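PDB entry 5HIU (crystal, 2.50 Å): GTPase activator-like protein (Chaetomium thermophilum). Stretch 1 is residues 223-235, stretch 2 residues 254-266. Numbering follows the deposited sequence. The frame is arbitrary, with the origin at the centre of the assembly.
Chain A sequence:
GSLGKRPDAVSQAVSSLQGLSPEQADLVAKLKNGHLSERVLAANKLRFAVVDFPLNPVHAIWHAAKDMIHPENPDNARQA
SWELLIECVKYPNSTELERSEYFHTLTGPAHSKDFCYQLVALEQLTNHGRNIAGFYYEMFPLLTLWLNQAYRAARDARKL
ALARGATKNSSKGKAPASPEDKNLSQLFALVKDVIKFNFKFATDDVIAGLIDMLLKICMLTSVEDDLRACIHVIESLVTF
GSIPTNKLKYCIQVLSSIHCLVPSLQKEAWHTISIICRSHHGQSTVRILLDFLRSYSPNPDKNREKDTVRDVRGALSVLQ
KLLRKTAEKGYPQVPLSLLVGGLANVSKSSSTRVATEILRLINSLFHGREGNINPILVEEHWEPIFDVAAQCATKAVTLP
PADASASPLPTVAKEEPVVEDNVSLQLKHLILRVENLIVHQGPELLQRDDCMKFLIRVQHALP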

# COMPACT_ATOMS: atom_id res chain seq x y z
N VAL A 223 5.40 11.30 -4.07
CA VAL A 223 6.33 10.94 -2.99
C VAL A 223 6.29 9.45 -2.64
O VAL A 223 5.31 8.91 -2.14
CB VAL A 223 6.06 11.77 -1.72
CG1 VAL A 223 7.23 11.61 -0.75
CG2 VAL A 223 5.86 13.23 -2.07
N GLU A 224 7.41 8.80 -2.91
CA GLU A 224 7.62 7.39 -2.69
C GLU A 224 7.24 6.95 -1.27
O GLU A 224 6.70 5.86 -1.07
CB GLU A 224 9.08 7.10 -3.00
CG GLU A 224 9.58 5.73 -2.62
CD GLU A 224 10.79 5.31 -3.43
OE1 GLU A 224 11.13 6.00 -4.42
OE2 GLU A 224 11.41 4.28 -3.09
N ASP A 225 7.52 7.80 -0.29
CA ASP A 225 7.21 7.46 1.11
C ASP A 225 5.73 7.21 1.34
O ASP A 225 5.40 6.31 2.10
CB ASP A 225 7.72 8.54 2.08
CG ASP A 225 9.19 8.38 2.43
OD1 ASP A 225 9.77 7.28 2.26
OD2 ASP A 225 9.79 9.39 2.87
N ASP A 226 4.87 7.99 0.69
CA ASP A 226 3.44 7.71 0.65
C ASP A 226 3.17 6.29 0.12
O ASP A 226 2.30 5.60 0.61
CB ASP A 226 2.71 8.71 -0.25
CG ASP A 226 2.78 10.15 0.25
OD1 ASP A 226 3.10 10.37 1.44
OD2 ASP A 226 2.51 11.08 -0.56
N LEU A 227 3.90 5.86 -0.90
CA LEU A 227 3.69 4.50 -1.43
C LEU A 227 4.16 3.47 -0.44
O LEU A 227 3.53 2.45 -0.25
CB LEU A 227 4.45 4.27 -2.73
CG LEU A 227 3.92 4.94 -3.96
CD1 LEU A 227 4.88 4.67 -5.11
CD2 LEU A 227 2.53 4.41 -4.31
N ARG A 228 5.32 3.72 0.15
CA ARG A 228 5.85 2.80 1.13
C ARG A 228 4.79 2.70 2.21
O ARG A 228 4.44 1.61 2.65
CB ARG A 228 7.19 3.29 1.68
CG ARG A 228 7.71 2.51 2.85
CD ARG A 228 9.06 3.03 3.34
NE ARG A 228 10.17 2.39 2.64
CZ ARG A 228 10.76 2.85 1.54
NH1 ARG A 228 10.38 3.99 0.95
NH2 ARG A 228 11.76 2.16 1.00
N ALA A 229 4.26 3.85 2.59
CA ALA A 229 3.33 3.93 3.71
C ALA A 229 2.04 3.19 3.39
O ALA A 229 1.58 2.41 4.21
CB ALA A 229 3.04 5.39 4.08
N CYS A 230 1.47 3.41 2.20
CA CYS A 230 0.26 2.73 1.78
C CYS A 230 0.43 1.23 1.67
O CYS A 230 -0.52 0.48 1.92
CB CYS A 230 -0.21 3.24 0.43
SG CYS A 230 -0.72 4.95 0.53
N ILE A 231 1.61 0.77 1.28
CA ILE A 231 1.87 -0.66 1.23
C ILE A 231 1.81 -1.22 2.63
O ILE A 231 1.24 -2.29 2.86
CB ILE A 231 3.24 -0.97 0.62
CG1 ILE A 231 3.19 -0.72 -0.88
CG2 ILE A 231 3.65 -2.42 0.85
CD1 ILE A 231 4.58 -0.52 -1.47
N HIS A 232 2.42 -0.52 3.57
CA HIS A 232 2.41 -0.97 4.95
C HIS A 232 1.00 -0.95 5.52
O HIS A 232 0.65 -1.86 6.26
CB HIS A 232 3.42 -0.19 5.79
CG HIS A 232 4.82 -0.39 5.31
ND1 HIS A 232 5.32 -1.63 4.97
CD2 HIS A 232 5.81 0.49 5.02
CE1 HIS A 232 6.56 -1.51 4.53
NE2 HIS A 232 6.88 -0.23 4.55
N VAL A 233 0.16 -0.01 5.08
CA VAL A 233 -1.22 -0.02 5.53
C VAL A 233 -1.90 -1.29 5.05
O VAL A 233 -2.61 -1.94 5.79
CB VAL A 233 -1.98 1.24 5.13
CG1 VAL A 233 -3.49 1.02 5.18
CG2 VAL A 233 -1.59 2.38 6.04
N ILE A 234 -1.65 -1.65 3.81
CA ILE A 234 -2.27 -2.81 3.21
C ILE A 234 -1.71 -4.08 3.82
O ILE A 234 -2.45 -5.00 4.10
CB ILE A 234 -2.11 -2.80 1.68
CG1 ILE A 234 -3.05 -1.75 1.10
CG2 ILE A 234 -2.46 -4.17 1.08
CD1 ILE A 234 -2.64 -1.31 -0.28
N GLU A 235 -0.40 -4.11 4.03
CA GLU A 235 0.22 -5.20 4.78
C GLU A 235 -0.55 -5.35 6.08
O GLU A 235 -0.91 -6.45 6.45
CB GLU A 235 1.69 -4.88 5.02
CG GLU A 235 2.54 -5.91 5.73
CD GLU A 235 3.97 -5.43 5.99
OE1 GLU A 235 4.35 -4.32 5.54
OE2 GLU A 235 4.74 -6.14 6.65
N VAL A 254 -2.75 -2.54 -8.00
CA VAL A 254 -1.92 -1.43 -7.55
C VAL A 254 -0.58 -1.94 -7.11
O VAL A 254 0.46 -1.42 -7.54
CB VAL A 254 -2.60 -0.59 -6.46
CG1 VAL A 254 -1.61 0.33 -5.79
CG2 VAL A 254 -3.73 0.21 -7.08
N LEU A 255 -0.59 -2.96 -6.26
CA LEU A 255 0.66 -3.60 -5.77
C LEU A 255 1.53 -4.22 -6.87
O LEU A 255 2.75 -4.09 -6.82
CB LEU A 255 0.33 -4.71 -4.80
CG LEU A 255 -0.32 -4.25 -3.53
CD1 LEU A 255 -1.14 -5.40 -2.96
CD2 LEU A 255 0.75 -3.78 -2.58
N SER A 256 0.90 -4.88 -7.83
CA SER A 256 1.63 -5.46 -8.96
C SER A 256 2.29 -4.39 -9.79
O SER A 256 3.37 -4.58 -10.33
CB SER A 256 0.72 -6.28 -9.87
OG SER A 256 0.49 -7.56 -9.30
N SER A 257 1.65 -3.24 -9.86
CA SER A 257 2.19 -2.12 -10.60
C SER A 257 3.35 -1.50 -9.85
O SER A 257 4.39 -1.21 -10.43
CB SER A 257 1.07 -1.12 -10.90
OG SER A 257 0.12 -1.73 -11.78
N ILE A 258 3.21 -1.30 -8.55
CA ILE A 258 4.30 -0.72 -7.77
C ILE A 258 5.49 -1.65 -7.84
O ILE A 258 6.63 -1.23 -8.02
CB ILE A 258 3.90 -0.50 -6.31
CG1 ILE A 258 2.93 0.68 -6.21
CG2 ILE A 258 5.12 -0.22 -5.45
CD1 ILE A 258 2.03 0.60 -4.98
N HIS A 259 5.19 -2.94 -7.69
CA HIS A 259 6.18 -4.01 -7.75
C HIS A 259 7.02 -3.93 -8.99
O HIS A 259 8.24 -4.06 -8.93
CB HIS A 259 5.47 -5.35 -7.77
CG HIS A 259 6.39 -6.52 -7.86
ND1 HIS A 259 7.31 -6.82 -6.88
CD2 HIS A 259 6.51 -7.49 -8.79
CE1 HIS A 259 7.97 -7.91 -7.21
NE2 HIS A 259 7.50 -8.33 -8.38
N CYS A 260 6.35 -3.76 -10.11
CA CYS A 260 7.03 -3.66 -11.36
C CYS A 260 7.67 -2.29 -11.52
O CYS A 260 8.89 -2.19 -11.63
CB CYS A 260 6.06 -3.92 -12.50
SG CYS A 260 6.98 -4.13 -14.01
N LEU A 261 6.84 -1.25 -11.49
CA LEU A 261 7.23 0.11 -11.91
C LEU A 261 8.06 0.90 -10.92
O LEU A 261 8.71 1.83 -11.34
CB LEU A 261 5.99 0.94 -12.25
CG LEU A 261 5.07 0.35 -13.32
CD1 LEU A 261 3.81 1.18 -13.49
CD2 LEU A 261 5.79 0.25 -14.65
N VAL A 262 8.03 0.58 -9.63
CA VAL A 262 8.76 1.37 -8.63
C VAL A 262 9.83 0.52 -7.97
O VAL A 262 9.71 0.15 -6.82
CB VAL A 262 7.83 1.96 -7.55
CG1 VAL A 262 8.62 2.87 -6.61
CG2 VAL A 262 6.71 2.75 -8.20
N PRO A 263 10.91 0.26 -8.69
CA PRO A 263 11.90 -0.73 -8.28
C PRO A 263 12.36 -0.61 -6.83
O PRO A 263 12.56 -1.63 -6.18
CB PRO A 263 13.07 -0.49 -9.25
CG PRO A 263 12.87 0.88 -9.80
CD PRO A 263 11.38 1.05 -9.85
N SER A 264 12.51 0.61 -6.32
CA SER A 264 12.97 0.83 -4.94
C SER A 264 12.01 0.31 -3.86
O SER A 264 12.40 0.21 -2.70
CB SER A 264 13.18 2.32 -4.69
OG SER A 264 11.93 2.98 -4.54
N LEU A 265 10.77 0.01 -4.23
CA LEU A 265 9.79 -0.58 -3.31
C LEU A 265 9.40 -2.00 -3.71
O LEU A 265 8.40 -2.52 -3.22
CB LEU A 265 8.54 0.29 -3.27
CG LEU A 265 8.76 1.66 -2.62
CD1 LEU A 265 7.50 2.50 -2.73
CD2 LEU A 265 9.16 1.51 -1.16
N GLN A 266 10.19 -2.64 -4.56
CA GLN A 266 9.82 -3.96 -5.06
C GLN A 266 9.75 -4.97 -3.93
O GLN A 266 8.82 -5.77 -3.86
CB GLN A 266 10.78 -4.45 -6.15
CG GLN A 266 10.23 -5.60 -6.97
CD GLN A 266 11.18 -6.07 -8.08
OE1 GLN A 266 12.07 -6.89 -7.84
NE2 GLN A 266 10.97 -5.57 -9.30

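Residues 224-235 form a helix whose axis runs roughly antiparallel to that of helix 254-261, with 137° between their N-to-C directions and a closest approach of 11.8 Å. At that separation the two backbones stand well apart, and side chains fill the space between them. Val262 leaves helical geometry, Pro263 and Ser264 make a short 3-10 segment, and Leu265 follows at an N-cap position, its amide hydrogen-bonded to the carbonyl of Val262 (N to O, 2.8 Å). This turn carries the chain across the early part of the first helix, where the CA atoms of Arg228 and Leu265 lie 6.8 Å apart.

Leu265 is the principal bump, with more area covered by the opposing stretch than any other residue. Its side chain enters the hollow formed by Leu227 and Ile231, one turn apart, with Arg228 beside them. CD1 of Leu265 lies 3.5 Å from CB of Leu227 and 4.4 Å from CD1 of Ile231, while its CD2 sits over one face of the Arg228 guanidinium, 3.4 Å from CZ. The flat, delocalised group accepts a methyl on its face. NH1 of Arg228 also makes a salt bridge to OD1 of Asp225 at 3.6 Å.

Leu227 answers as a bump from the first helix. Its branched end fits between Ile258 and Val262, with CD2 3.9 Å from CD1 of Ile258 and CD1 4.1 Å from CG2 of Val262. One turn later, Ile231 reaches between Ile258 and Leu255: its CD1 is 4.0 Å from CG2 of Ile258, and its CG1 is 4.3 Å from CD2 of Leu255. Although the CA-to-CB bond of Leu255 points sideways, the end of its side chain comes nearer and also meets Ile234, CD1 to CG2, at 4.4 Å. These contacts are dispersive, and the branched aliphatic groups gain by excluding water from a largely buried seam.

No hydrogen bond joins the stretches. At the more open end, the Glu224 carboxylate approaches Ser264, but OE2 and OG are modelled 2.0 Å apart, too close for a real contact, so the pair cannot be read as a bond. Two side-chain hydrogen bonds act within the stretches: ND1 of His232 donates to OE1 of Glu235 (2.9 Å), and NE2 of Gln266 donates to the carbonyl O of His259 (3.1 Å), tying the residue after the turn back to the preceding helix. The association thus rests on shape and apolar packing.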